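Local coordinates for protein haloacid dehalogenase-like hydrolase (Klebsiella pneumoniae subsp. pneumoniae, PDB 3PGV) that probably acts as a metal-dependent phosphatase of the Cof family within the haloacid dehalogenase-like hydrolase superfamily, with calcium bound in this crystal, at residues L102-I113 / M183-V191. Numbering follows the deposited sequence.
Sequences LDRDIAADLFEI and MNARWGDRV. With EDO (1,2-ethanediol), chain H.
Ile106 and Trp187 meet where the first turns of helix 104-110 face the C-terminal end of helix 173-187; the two helices run roughly antiparallel and pack on the six-stranded sheet of the alpha/beta cap domain, as in other Cof-type HAD hydrolases. The N-to-C directions of 104-110 and 183-187 differ by 148°. Ile106 lays CG2 over the six-membered ring of Trp187 in a CH-pi contact, 3.9 Å from CG2 to the ring centroid. CG of Arg186 rests on the opposite indole face, holding the ring between two aliphatic groups.

The other branch of Ile106 reaches Arg190: with chi2 at -174°, its chain is extended and CD1 sits over the centre of the guanidinium face, 3.5 Å from Arg190 CZ. Two carboxylates meet the edge of the same group. Asp105 is gripped end-on by NH1 and NH2 through syn lone pairs, its carboxylate nearly coplanar with the guanidinium, and Asp105 OD2 lies 2.9 Å from Arg190 NH1. Arg190 NH2 also gives an almost straight bond (170°) to the anti lone pair of Asp103 OD2, 2.8 Å away. The two acids thus fix the guanidinium plane and probably offset its charge.

At the other end, Arg186 extends its chain to bring NH2 within 3.0 Å of Asp109 OD2 in a separate salt bridge, outside the Arg190 network, while Leu110 CD2 touches both the selenium of Met183 and the Trp187 ring. Beneath these residues, Val203 of strand 200-205 touches Leu110, Met183 and Val191, joining the helix pair to the sheet. On the polar side, one water accepts from Trp187 NE1 at 2.8 Å and donates to Asp105 OD2 and Asp109 OD2.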
ATOM      1  N   LEU A 102       1.811  -0.548  14.950  1.00 28.99           N
ATOM      2  CA  LEU A 102       2.845  -1.470  15.434  1.00 28.36           C
ATOM      3  C   LEU A 102       2.854  -1.494  16.954  1.00 33.55           C
ATOM      4  O   LEU A 102       2.635  -0.441  17.587  1.00 34.85           O
ATOM      5  CB  LEU A 102       4.216  -1.003  14.930  1.00 27.21           C
ATOM      6  CG  LEU A 102       4.586  -1.436  13.525  1.00 29.69           C
ATOM      7  CD1 LEU A 102       5.577  -0.451  12.897  1.00 29.43           C
ATOM      8  CD2 LEU A 102       5.163  -2.871  13.525  1.00 25.86           C
ATOM      9  N   ASP A 103       3.158  -2.673  17.559  1.00 29.10           N
ATOM     10  CA  ASP A 103       3.315  -2.766  19.019  1.00 28.96           C
ATOM     11  C   ASP A 103       4.440  -1.825  19.469  1.00 34.61           C
ATOM     12  O   ASP A 103       5.443  -1.658  18.741  1.00 33.73           O
ATOM     13  CB  ASP A 103       3.608  -4.212  19.455  1.00 30.21           C
ATOM     14  CG  ASP A 103       2.399  -5.141  19.407  1.00 36.57           C
ATOM     15  OD1 ASP A 103       1.290  -4.661  19.047  1.00 35.09           O
ATOM     16  OD2 ASP A 103       2.551  -6.339  19.774  1.00 41.14           O
ATOM     17  N   ARG A 104       4.237  -1.143  20.614  1.00 32.35           N
ATOM     18  CA  ARG A 104       5.153  -0.109  21.120  1.00 32.91           C
ATOM     19  C   ARG A 104       6.615  -0.577  21.192  1.00 35.41           C
ATOM     20  O   ARG A 104       7.509   0.143  20.760  1.00 34.94           O
ATOM     21  CB  ARG A 104       4.680   0.398  22.487  1.00 34.82           C
ATOM     22  CG  ARG A 104       5.261   1.742  22.874  1.00 47.73           C
ATOM     23  CD  ARG A 104       4.864   2.135  24.290  1.00 46.93           C
ATOM     24  NE  ARG A 104       5.387   3.453  24.653  1.00 48.37           N
ATOM     25  CZ  ARG A 104       6.621   3.664  25.104  1.00 59.66           C
ATOM     26  NH1 ARG A 104       7.477   2.647  25.225  1.00 38.97           N
ATOM     27  NH2 ARG A 104       7.024   4.893  25.394  1.00 45.73           N
ATOM     28  N   ASP A 105       6.851  -1.767  21.752  1.00 32.21           N
ATOM     29  CA  ASP A 105       8.204  -2.303  21.910  1.00 32.17           C
ATOM     30  C   ASP A 105       8.875  -2.525  20.555  1.00 37.02           C
ATOM     31  O   ASP A 105      10.072  -2.272  20.420  1.00 38.96           O
ATOM     32  CB  ASP A 105       8.184  -3.612  22.728  1.00 33.22           C
ATOM     33  CG  ASP A 105       7.386  -4.724  22.079  1.00 39.45           C
ATOM     34  OD1 ASP A 105       6.240  -4.461  21.655  1.00 40.36           O
ATOM     35  OD2 ASP A 105       7.916  -5.845  21.964  1.00 44.69           O
ATOM     36  N   ILE A 106       8.090  -2.969  19.537  1.00 31.22           N
ATOM     37  CA  ILE A 106       8.613  -3.225  18.196  1.00 29.34           C
ATOM     38  C   ILE A 106       8.932  -1.900  17.487  1.00 34.06           C
ATOM     39  O   ILE A 106      10.020  -1.747  16.923  1.00 35.20           O
ATOM     40  CB  ILE A 106       7.649  -4.120  17.369  1.00 30.92           C
ATOM     41  CG1 ILE A 106       7.370  -5.459  18.093  1.00 31.53           C
ATOM     42  CG2 ILE A 106       8.191  -4.346  15.934  1.00 30.38           C
ATOM     43  CD1 ILE A 106       6.539  -6.444  17.283  1.00 29.92           C
ATOM     44  N   ALA A 107       8.011  -0.922  17.577  1.00 29.24           N
ATOM     45  CA  ALA A 107       8.233   0.405  17.007  1.00 28.29           C
ATOM     46  C   ALA A 107       9.514   1.054  17.609  1.00 33.04           C
ATOM     47  O   ALA A 107      10.375   1.508  16.863  1.00 32.81           O
ATOM     48  CB  ALA A 107       7.024   1.291  17.253  1.00 28.17           C
ATOM     49  N   ALA A 108       9.677   0.978  18.936  1.00 30.78           N
ATOM     50  CA  ALA A 108      10.854   1.535  19.616  1.00 31.47           C
ATOM     51  C   ALA A 108      12.151   0.946  19.082  1.00 35.30           C
ATOM     52  O   ALA A 108      13.108   1.694  18.836  1.00 33.82           O
ATOM     53  CB  ALA A 108      10.750   1.308  21.116  1.00 32.73           C
ATOM     54  N   ASP A 109      12.176  -0.398  18.845  1.00 32.76           N
ATOM     55  CA  ASP A 109      13.351  -1.084  18.299  1.00 33.44           C
ATOM     56  C   ASP A 109      13.577  -0.737  16.838  1.00 36.24           C
ATOM     57  O   ASP A 109      14.711  -0.506  16.440  1.00 37.77           O
ATOM     58  CB  ASP A 109      13.236  -2.610  18.484  1.00 36.46           C
ATOM     59  CG  ASP A 109      13.330  -3.067  19.941  1.00 51.14           C
ATOM     60  OD1 ASP A 109      13.919  -2.324  20.762  1.00 54.05           O
ATOM     61  OD2 ASP A 109      12.853  -4.184  20.244  1.00 56.24           O
ATOM     62  N   LEU A 110      12.495  -0.685  16.036  1.00 30.67           N
ATOM     63  CA  LEU A 110      12.571  -0.337  14.608  1.00 29.29           C
ATOM     64  C   LEU A 110      13.140   1.048  14.391  1.00 33.43           C
ATOM     65  O   LEU A 110      13.822   1.284  13.388  1.00 32.90           O
ATOM     66  CB  LEU A 110      11.185  -0.436  13.949  1.00 27.87           C
ATOM     67  CG  LEU A 110      10.649  -1.858  13.720  1.00 30.67           C
ATOM     68  CD1 LEU A 110       9.199  -1.820  13.269  1.00 29.87           C
ATOM     69  CD2 LEU A 110      11.503  -2.611  12.703  1.00 30.16           C
ATOM     70  N   PHE A 111      12.886   1.979  15.349  1.00 30.45           N
ATOM     71  CA  PHE A 111      13.389   3.363  15.268  1.00 29.37           C
ATOM     72  C   PHE A 111      14.918   3.420  15.236  1.00 34.79           C
ATOM     73  O   PHE A 111      15.483   4.382  14.715  1.00 36.93           O
ATOM     74  CB  PHE A 111      12.892   4.184  16.460  1.00 30.77           C
ATOM     75  CG  PHE A 111      11.413   4.481  16.510  1.00 29.78           C
ATOM     76  CD1 PHE A 111      10.593   4.211  15.419  1.00 28.70           C
ATOM     77  CD2 PHE A 111      10.853   5.115  17.613  1.00 32.15           C
ATOM     78  CE1 PHE A 111       9.223   4.487  15.469  1.00 28.15           C
ATOM     79  CE2 PHE A 111       9.485   5.398  17.658  1.00 33.30           C
ATOM     80  CZ  PHE A 111       8.679   5.086  16.580  1.00 28.97           C
ATOM     81  N   GLU A 112      15.589   2.400  15.821  1.00 29.77           N
ATOM     82  CA  GLU A 112      17.024   2.428  16.068  1.00 29.45           C
ATOM     83  C   GLU A 112      17.772   1.214  15.530  1.00 34.85           C
ATOM     84  O   GLU A 112      18.994   1.171  15.633  1.00 36.11           O
ATOM     85  CB  GLU A 112      17.280   2.576  17.592  1.00 31.51           C
ATOM     86  CG  GLU A 112      16.746   3.885  18.178  1.00 39.00           C
ATOM     87  CD  GLU A 112      17.303   5.129  17.497  1.00 59.06           C
ATOM     88  OE1 GLU A 112      18.537   5.191  17.292  1.00 52.69           O
ATOM     89  OE2 GLU A 112      16.505   6.034  17.163  1.00 43.70           O
ATOM     90  N   ILE A 113      17.052   0.212  14.978  1.00 31.17           N
ATOM     91  CA  ILE A 113      17.668  -1.053  14.550  1.00 30.84           C
ATOM     92  C   ILE A 113      18.868  -0.862  13.600  1.00 38.94           C
ATOM     93  O   ILE A 113      19.874  -1.571  13.731  1.00 41.78           O
ATOM     94  CB  ILE A 113      16.615  -2.089  14.029  1.00 32.36           C
ATOM     95  CG1 ILE A 113      17.230  -3.511  13.933  1.00 34.70           C
ATOM     96  CG2 ILE A 113      15.976  -1.641  12.697  1.00 30.48           C
ATOM     97  CD1 ILE A 113      16.202  -4.685  13.670  1.00 48.85           C
HETATM   98  N   MSE A 183      14.584  -9.286  10.644  1.00 26.72           N
HETATM   99  CA  MSE A 183      13.383  -8.778  11.295  1.00 25.33           C
HETATM  100  C   MSE A 183      12.294  -9.816  11.351  1.00 30.02           C
HETATM  101  O   MSE A 183      11.684  -9.984  12.396  1.00 29.33           O
HETATM  102  CB  MSE A 183      12.902  -7.478  10.631  1.00 26.58           C
HETATM  103  CG  MSE A 183      13.907  -6.320  10.791  1.00 32.40           C
HETATM  104 SE   MSE A 183      13.245  -4.640  10.139  0.75 37.54          SE
HETATM  105  CE  MSE A 183      12.892  -5.146   8.284  1.00 33.36           C
ATOM    106  N   ASN A 184      12.112 -10.605  10.256  1.00 28.46           N
ATOM    107  CA  ASN A 184      11.151 -11.725  10.251  1.00 28.10           C
ATOM    108  C   ASN A 184      11.510 -12.764  11.298  1.00 34.18           C
ATOM    109  O   ASN A 184      10.635 -13.222  12.039  1.00 34.48           O
ATOM    110  CB  ASN A 184      11.037 -12.373   8.845  1.00 21.64           C
ATOM    111  CG  ASN A 184      10.193 -11.554   7.875  1.00 34.91           C
ATOM    112  OD1 ASN A 184       9.239 -10.862   8.269  1.00 32.56           O
ATOM    113  ND2 ASN A 184      10.458 -11.692   6.574  1.00 21.17           N
ATOM    114  N   ALA A 185      12.800 -13.085  11.424  1.00 31.54           N
ATOM    115  CA  ALA A 185      13.245 -14.058  12.432  1.00 32.41           C
ATOM    116  C   ALA A 185      13.094 -13.487  13.853  1.00 36.59           C
ATOM    117  O   ALA A 185      12.778 -14.227  14.780  1.00 36.90           O
ATOM    118  CB  ALA A 185      14.697 -14.460  12.172  1.00 33.24           C
ATOM    119  N   ARG A 186      13.318 -12.167  14.012  1.00 33.64           N
ATOM    120  CA  ARG A 186      13.250 -11.499  15.311  1.00 34.05           C
ATOM    121  C   ARG A 186      11.820 -11.419  15.883  1.00 38.56           C
ATOM    122  O   ARG A 186      11.630 -11.664  17.075  1.00 39.16           O
ATOM    123  CB  ARG A 186      13.881 -10.100  15.227  1.00 32.71           C
ATOM    124  CG  ARG A 186      13.848  -9.331  16.531  1.00 43.13           C
ATOM    125  CD  ARG A 186      14.691  -8.089  16.456  1.00 53.05           C
ATOM    126  NE  ARG A 186      14.575  -7.316  17.684  1.00 71.54           N
ATOM    127  CZ  ARG A 186      15.416  -6.357  18.039  1.00 84.93           C
ATOM    128  NH1 ARG A 186      16.462  -6.068  17.276  1.00 68.60           N
ATOM    129  NH2 ARG A 186      15.236  -5.696  19.172  1.00 73.60           N
ATOM    130  N   TRP A 187      10.817 -11.126  15.030  1.00 34.89           N
ATOM    131  CA  TRP A 187       9.460 -10.864  15.509  1.00 34.88           C
ATOM    132  C   TRP A 187       8.361 -11.825  15.056  1.00 39.67           C
ATOM    133  O   TRP A 187       7.287 -11.859  15.684  1.00 40.56           O
ATOM    134  CB  TRP A 187       9.067  -9.416  15.241  1.00 32.68           C
ATOM    135  CG  TRP A 187       9.843  -8.440  16.071  1.00 34.59           C
ATOM    136  CD1 TRP A 187       9.814  -8.313  17.432  1.00 38.39           C
ATOM    137  CD2 TRP A 187      10.704  -7.401  15.589  1.00 34.18           C
ATOM    138  NE1 TRP A 187      10.624  -7.273  17.828  1.00 38.55           N
ATOM    139  CE2 TRP A 187      11.154  -6.671  16.716  1.00 38.76           C
ATOM    140  CE3 TRP A 187      11.120  -6.993  14.306  1.00 34.95           C
ATOM    141  CZ2 TRP A 187      12.024  -5.583  16.604  1.00 38.25           C
ATOM    142  CZ3 TRP A 187      11.981  -5.911  14.194  1.00 36.72           C
ATOM    143  CH2 TRP A 187      12.446  -5.234  15.335  1.00 38.02           C
ATOM    144  N   GLY A 188       8.592 -12.554  13.964  1.00 33.60           N
ATOM    145  CA  GLY A 188       7.616 -13.514  13.447  1.00 33.31           C
ATOM    146  C   GLY A 188       6.258 -12.911  13.139  1.00 38.61           C
ATOM    147  O   GLY A 188       6.166 -11.882  12.453  1.00 38.62           O
ATOM    148  N   ASP A 189       5.189 -13.532  13.692  1.00 36.27           N
ATOM    149  CA  ASP A 189       3.778 -13.108  13.544  1.00 36.33           C
ATOM    150  C   ASP A 189       3.524 -11.651  13.951  1.00 38.00           C
ATOM    151  O   ASP A 189       2.500 -11.088  13.566  1.00 36.91           O
ATOM    152  CB  ASP A 189       2.861 -14.019  14.396  1.00 39.97           C
ATOM    153  CG  ASP A 189       2.650 -15.397  13.826  1.00 61.48           C
ATOM    154  OD1 ASP A 189       3.185 -15.675  12.724  1.00 64.22           O
ATOM    155  OD2 ASP A 189       1.919 -16.196  14.461  1.00 70.54           O
ATOM    156  N   ARG A 190       4.371 -11.096  14.843  1.00 33.26           N
ATOM    157  CA  ARG A 190       4.168  -9.752  15.399  1.00 31.94           C
ATOM    158  C   ARG A 190       4.390  -8.618  14.376  1.00 35.74           C
ATOM    159  O   ARG A 190       4.000  -7.471  14.636  1.00 35.83           O
ATOM    160  CB  ARG A 190       5.040  -9.538  16.635  1.00 29.06           C
ATOM    161  CG  ARG A 190       4.752 -10.499  17.764  1.00 28.32           C
ATOM    162  CD  ARG A 190       5.483 -10.089  19.023  1.00 37.05           C
ATOM    163  NE  ARG A 190       4.970  -8.824  19.551  1.00 35.56           N
ATOM    164  CZ  ARG A 190       5.683  -7.983  20.288  1.00 39.46           C
ATOM    165  NH1 ARG A 190       6.955  -8.240  20.553  1.00 27.65           N
ATOM    166  NH2 ARG A 190       5.152  -6.854  20.713  1.00 32.51           N
ATOM    167  N   VAL A 191       5.014  -8.928  13.230  1.00 31.67           N
ATOM    168  CA  VAL A 191       5.262  -7.930  12.179  1.00 30.56           C
ATOM    169  C   VAL A 191       4.842  -8.455  10.815  1.00 35.60           C
ATOM    170  O   VAL A 191       4.821  -9.669  10.589  1.00 37.47           O
ATOM    171  CB  VAL A 191       6.764  -7.437  12.139  1.00 33.22           C
ATOM    172  CG1 VAL A 191       7.130  -6.650  13.389  1.00 33.13           C
ATOM    173  CG2 VAL A 191       7.738  -8.608  11.913  1.00 33.56           C
TER
HETATM  174  C1  EDO H 276       0.574  -7.715  16.448  1.00 52.47           C
HETATM  175  O1  EDO H 276       0.333  -6.305  16.423  1.00 53.14           O
HETATM  176  C2  EDO H 276       0.829  -8.185  17.886  1.00 51.50           C
HETATM  177  O2  EDO H 276      -0.340  -7.985  18.712  1.00 51.18           O
HETATM  178  O   HOH W   1       3.039  -5.124  16.189  1.00 28.52           O
HETATM  179  O   HOH W   2      10.735  -6.384  20.493  1.00 46.85           O